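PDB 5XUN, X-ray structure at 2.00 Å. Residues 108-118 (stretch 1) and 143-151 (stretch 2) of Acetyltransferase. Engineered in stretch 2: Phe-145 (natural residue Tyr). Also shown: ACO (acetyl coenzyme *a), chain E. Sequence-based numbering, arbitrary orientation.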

# COMPACT_ATOMS: atom_id res chain seq x y z
N TRP B 108 12.63 -1.07 -22.73
CA TRP B 108 11.24 -0.84 -22.32
C TRP B 108 10.97 -1.45 -20.96
O TRP B 108 10.23 -0.87 -20.15
CB TRP B 108 10.26 -1.38 -23.36
CG TRP B 108 10.24 -0.58 -24.62
CD1 TRP B 108 10.60 -1.01 -25.87
CD2 TRP B 108 9.86 0.79 -24.75
NE1 TRP B 108 10.45 0.02 -26.77
CE2 TRP B 108 10.00 1.14 -26.10
CE3 TRP B 108 9.42 1.76 -23.85
CZ2 TRP B 108 9.71 2.41 -26.58
CZ3 TRP B 108 9.13 3.02 -24.32
CH2 TRP B 108 9.28 3.34 -25.68
N GLY B 109 11.54 -2.62 -20.69
CA GLY B 109 11.43 -3.19 -19.35
C GLY B 109 11.97 -2.24 -18.30
O GLY B 109 11.31 -1.99 -17.28
N GLU B 110 13.16 -1.68 -18.54
CA GLU B 110 13.72 -0.68 -17.64
C GLU B 110 12.78 0.50 -17.47
O GLU B 110 12.58 0.99 -16.35
CB GLU B 110 15.07 -0.19 -18.18
CG GLU B 110 15.73 0.87 -17.32
CD GLU B 110 17.24 0.87 -17.43
OE1 GLU B 110 17.78 0.06 -18.22
OE2 GLU B 110 17.89 1.71 -16.77
N MET B 111 12.20 0.98 -18.58
CA MET B 111 11.31 2.14 -18.51
C MET B 111 10.06 1.84 -17.70
O MET B 111 9.57 2.72 -16.98
CB MET B 111 10.96 2.62 -19.92
CG MET B 111 9.86 3.67 -19.89
SD MET B 111 9.93 4.94 -21.15
CE MET B 111 11.06 6.04 -20.30
N LEU B 112 9.53 0.62 -17.80
CA LEU B 112 8.39 0.27 -16.96
C LEU B 112 8.77 0.30 -15.48
O LEU B 112 8.00 0.80 -14.65
CB LEU B 112 7.85 -1.10 -17.36
CG LEU B 112 6.87 -1.07 -18.54
CD1 LEU B 112 6.22 -2.42 -18.73
CD2 LEU B 112 5.82 0.00 -18.35
N VAL B 113 9.95 -0.21 -15.13
CA VAL B 113 10.37 -0.19 -13.73
C VAL B 113 10.53 1.24 -13.23
O VAL B 113 10.22 1.55 -12.08
CB VAL B 113 11.67 -1.01 -13.56
CG1 VAL B 113 12.22 -0.85 -12.15
CG2 VAL B 113 11.41 -2.47 -13.88
N ALA B 114 11.05 2.14 -14.08
CA ALA B 114 11.14 3.54 -13.68
C ALA B 114 9.76 4.12 -13.42
O ALA B 114 9.56 4.86 -12.44
CB ALA B 114 11.87 4.36 -14.75
N HIS B 115 8.78 3.77 -14.25
CA HIS B 115 7.41 4.21 -14.02
C HIS B 115 6.85 3.61 -12.74
O HIS B 115 6.14 4.30 -11.99
CB HIS B 115 6.55 3.85 -15.23
CG HIS B 115 5.18 4.44 -15.19
ND1 HIS B 115 4.16 3.92 -14.42
CD2 HIS B 115 4.66 5.52 -15.81
CE1 HIS B 115 3.07 4.65 -14.58
NE2 HIS B 115 3.35 5.63 -15.41
N VAL B 116 7.14 2.33 -12.47
CA VAL B 116 6.77 1.72 -11.20
C VAL B 116 7.30 2.54 -10.04
O VAL B 116 6.59 2.82 -9.07
CB VAL B 116 7.28 0.27 -11.11
CG1 VAL B 116 7.06 -0.29 -9.69
CG2 VAL B 116 6.64 -0.61 -12.19
N MET B 117 8.58 2.92 -10.11
CA MET B 117 9.21 3.65 -9.02
C MET B 117 8.48 4.95 -8.72
O MET B 117 8.28 5.32 -7.56
CB MET B 117 10.67 3.95 -9.35
CG MET B 117 11.54 2.73 -9.48
SD MET B 117 11.34 1.62 -8.09
CE MET B 117 12.59 0.40 -8.45
N ARG B 118 8.07 5.67 -9.77
CA ARG B 118 7.38 6.94 -9.57
C ARG B 118 6.02 6.73 -8.91
O ARG B 118 5.60 7.54 -8.07
CB ARG B 118 7.25 7.68 -10.90
CG ARG B 118 6.57 9.02 -10.78
CD ARG B 118 6.49 9.73 -12.12
NE ARG B 118 7.79 10.20 -12.58
CZ ARG B 118 8.41 11.27 -12.09
NH1 ARG B 118 7.86 11.98 -11.11
NH2 ARG B 118 9.59 11.63 -12.58
N1A ACO E . 18.16 1.50 -22.11
C2A ACO E . 18.42 0.35 -21.45
N3A ACO E . 18.71 -0.82 -22.05
C4A ACO E . 18.75 -0.92 -23.40
C5A ACO E . 18.48 0.30 -24.19
C6A ACO E . 18.17 1.55 -23.46
N6A ACO E . 17.91 2.70 -24.13
N7A ACO E . 18.58 -0.04 -25.49
C8A ACO E . 18.89 -1.36 -25.52
N9A ACO E . 19.01 -1.89 -24.29
C1B ACO E . 19.33 -3.32 -24.03
C2B ACO E . 20.57 -3.56 -23.19
O2B ACO E . 21.68 -3.94 -24.02
C3B ACO E . 20.19 -4.70 -22.25
O3B ACO E . 20.60 -5.94 -22.81
P3B ACO E . 21.10 -7.18 -21.90
O7A ACO E . 22.55 -6.86 -21.61
O8A ACO E . 20.21 -7.13 -20.68
O9A ACO E . 20.88 -8.38 -22.78
C4B ACO E . 18.67 -4.69 -22.23
O4B ACO E . 18.22 -3.92 -23.35
C5B ACO E . 18.06 -4.09 -20.96
O5B ACO E . 16.84 -4.78 -20.69
P1A ACO E . 15.41 -4.20 -21.15
O1A ACO E . 15.41 -4.04 -22.65
O2A ACO E . 15.02 -3.03 -20.29
O3A ACO E . 14.48 -5.43 -20.74
P2A ACO E . 13.35 -6.03 -21.71
O4A ACO E . 12.67 -4.92 -22.46
O5A ACO E . 13.92 -7.21 -22.47
O6A ACO E . 12.36 -6.59 -20.58
CBP ACO E . 11.64 -8.41 -19.25
CCP ACO E . 12.83 -7.56 -19.66
CDP ACO E . 10.48 -7.51 -18.84
CEP ACO E . 12.03 -9.31 -18.09
CAP ACO E . 11.30 -9.24 -20.48
OAP ACO E . 12.41 -10.11 -20.74
C9P ACO E . 10.07 -10.08 -20.30
O9P ACO E . 8.96 -9.62 -20.50
N8P ACO E . 10.30 -11.33 -19.92
C7P ACO E . 9.28 -12.35 -20.01
C6P ACO E . 8.32 -12.29 -18.83
C5P ACO E . 9.11 -12.09 -17.57
O5P ACO E . 9.89 -12.94 -17.18
N4P ACO E . 8.89 -10.93 -16.93
C3P ACO E . 9.65 -10.55 -15.76
C2P ACO E . 9.21 -11.29 -14.51
S1P ACO E . 8.29 -10.18 -13.51
C ACO E . 8.50 -10.98 -12.07
O ACO E . 9.37 -11.83 -12.04
CH3 ACO E . 7.63 -10.62 -10.90
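Stretch 2, residues 143-151: AFFLRLGFI

Residues 108-118 are helical throughout, with backbone hydrogen bonds of the i to i+4 type running from Leu-112 N to Trp-108 O (2.9 Å) through to Arg-118 N to Ala-114 O (3.2 Å). Stretch 2 enters as the end of a helix that begins earlier in the chain. Its i to i+4 pattern is held by Arg-147 N to Ala-143 O at 3.0 Å and, more weakly, by Leu-148 N to Phe-144 O at 3.4 Å. Gly-149 then leaves helical geometry with a positive phi of 106° in a Schellman motif: Phe-150 N bonds back to Phe-145 O at 3.1 Å and Gly-149 N to Leu-146 O at 3.1 Å. At these backbone angles a CB on Gly-149 would be jammed against the preceding carbonyl oxygen, so the turn itself calls for glycine. Phe-150 and Ile-151 continue in extended conformation.

The N-to-C directions of the two helices make an angle of 60°, with a signed crossing angle of -60°, and their axes come no closer than 11.5 Å. The backbones are nearest where Glu-110 CA and Leu-148 CA lie 7.7 Å apart. No hydrogen bond joins the stretches; side chains fill the gap, and the contact buries a modest 272 Å².

Val-113 is the hub. Its CA-to-CB bond points toward stretch 2, and its CG2 lies 3.9 Å from Leu-148 CD1, 4.0 Å from Phe-144 CE2 and 4.3 Å from CE1 of the engineered Phe-145. Its other methyl, CG1, meets the edge of the Phe-150 ring, 4.2 Å from Phe-150 CE1. One turn further along, the Met-117 side chain starts sideways but its end reaches across, placing Met-117 CE 3.8 Å from Phe-150 CZ. Leu-148 also points toward stretch 1, and its CD2 packs 3.8 Å from Glu-110 CD.

At the start of the first helix, the edge of the Phe-144 ring approaches the backbone, with Phe-144 CZ 3.7 Å from Gly-109 C and 4.0 Å from Glu-110 N. This close approach uses the space left by the absent side chain: an ideal CB on Gly-109 would lie only 3.4 Å from Phe-144 CZ and would clash with ACO O6A at 2.5 Å. The cofactor is held here by backbone amides, Gly-109 N bonding to ACO O4A at 3.1 Å and Glu-110 N to ACO O2A at 2.9 Å. Stretch 2 lines the same ligand, with ACO CCP over one face of the Phe-144 ring and the acetyl carbon ACO C at the edge of the Phe-145 ring.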

# COMPACT_ATOMS: atom_id res chain seq x y z
N ALA B 143 18.19 -11.63 -12.63
CA ALA B 143 19.34 -10.86 -13.09
C ALA B 143 18.91 -9.49 -13.59
O ALA B 143 19.61 -8.49 -13.41
CB ALA B 143 20.10 -11.63 -14.17
N PHE B 144 17.75 -9.43 -14.25
CA PHE B 144 17.19 -8.16 -14.69
C PHE B 144 17.01 -7.20 -13.52
O PHE B 144 17.41 -6.04 -13.59
CB PHE B 144 15.86 -8.42 -15.41
CG PHE B 144 15.06 -7.18 -15.69
CD1 PHE B 144 15.41 -6.34 -16.74
CD2 PHE B 144 13.94 -6.88 -14.94
CE1 PHE B 144 14.66 -5.21 -17.01
CE2 PHE B 144 13.19 -5.75 -15.21
CZ PHE B 144 13.55 -4.91 -16.24
N PHE B 145 16.40 -7.67 -12.43
CA PHE B 145 16.13 -6.78 -11.31
C PHE B 145 17.41 -6.44 -10.56
O PHE B 145 17.60 -5.30 -10.12
CB PHE B 145 15.09 -7.40 -10.37
CG PHE B 145 13.68 -7.37 -10.93
CD1 PHE B 145 13.05 -6.17 -11.19
CD2 PHE B 145 12.99 -8.55 -11.17
CE1 PHE B 145 11.77 -6.12 -11.69
CE2 PHE B 145 11.70 -8.51 -11.68
CZ PHE B 145 11.09 -7.29 -11.94
N LEU B 146 18.32 -7.42 -10.42
CA LEU B 146 19.59 -7.16 -9.76
C LEU B 146 20.37 -6.06 -10.46
O LEU B 146 21.00 -5.22 -9.81
CB LEU B 146 20.42 -8.44 -9.68
CG LEU B 146 19.87 -9.50 -8.72
CD1 LEU B 146 20.69 -10.77 -8.79
CD2 LEU B 146 19.84 -8.96 -7.30
N ARG B 147 20.33 -6.04 -11.80
CA ARG B 147 21.09 -5.03 -12.54
C ARG B 147 20.50 -3.64 -12.35
O ARG B 147 21.24 -2.65 -12.39
CB ARG B 147 21.13 -5.40 -14.02
CG ARG B 147 22.49 -5.18 -14.66
CD ARG B 147 22.48 -5.45 -16.16
NE ARG B 147 21.58 -6.53 -16.54
CZ ARG B 147 20.58 -6.40 -17.41
NH1 ARG B 147 19.80 -7.43 -17.70
NH2 ARG B 147 20.36 -5.22 -17.98
N LEU B 148 19.19 -3.55 -12.15
CA LEU B 148 18.53 -2.28 -11.86
C LEU B 148 18.76 -1.82 -10.44
O LEU B 148 18.32 -0.71 -10.09
CB LEU B 148 17.03 -2.40 -12.15
CG LEU B 148 16.72 -2.67 -13.62
CD1 LEU B 148 15.24 -2.92 -13.84
CD2 LEU B 148 17.19 -1.48 -14.43
N GLY B 149 19.41 -2.62 -9.61
CA GLY B 149 19.77 -2.22 -8.27
C GLY B 149 18.95 -2.83 -7.16
O GLY B 149 19.12 -2.45 -6.00
N PHE B 150 18.07 -3.78 -7.47
CA PHE B 150 17.32 -4.42 -6.41
C PHE B 150 18.28 -5.19 -5.51
O PHE B 150 19.35 -5.63 -5.94
CB PHE B 150 16.27 -5.37 -6.98
CG PHE B 150 15.04 -4.69 -7.53
CD1 PHE B 150 15.12 -3.93 -8.68
CD2 PHE B 150 13.81 -4.82 -6.90
CE1 PHE B 150 14.00 -3.30 -9.20
CE2 PHE B 150 12.68 -4.20 -7.42
CZ PHE B 150 12.77 -3.44 -8.56
N ILE B 151 17.92 -5.32 -4.25
CA ILE B 151 18.77 -5.99 -3.27
C ILE B 151 18.19 -7.36 -2.99
O ILE B 151 16.97 -7.57 -3.03
CB ILE B 151 18.95 -5.15 -1.98
CG1 ILE B 151 17.63 -5.03 -1.23
CG2 ILE B 151 19.45 -3.77 -2.33
CD1 ILE B 151 17.62 -5.77 0.07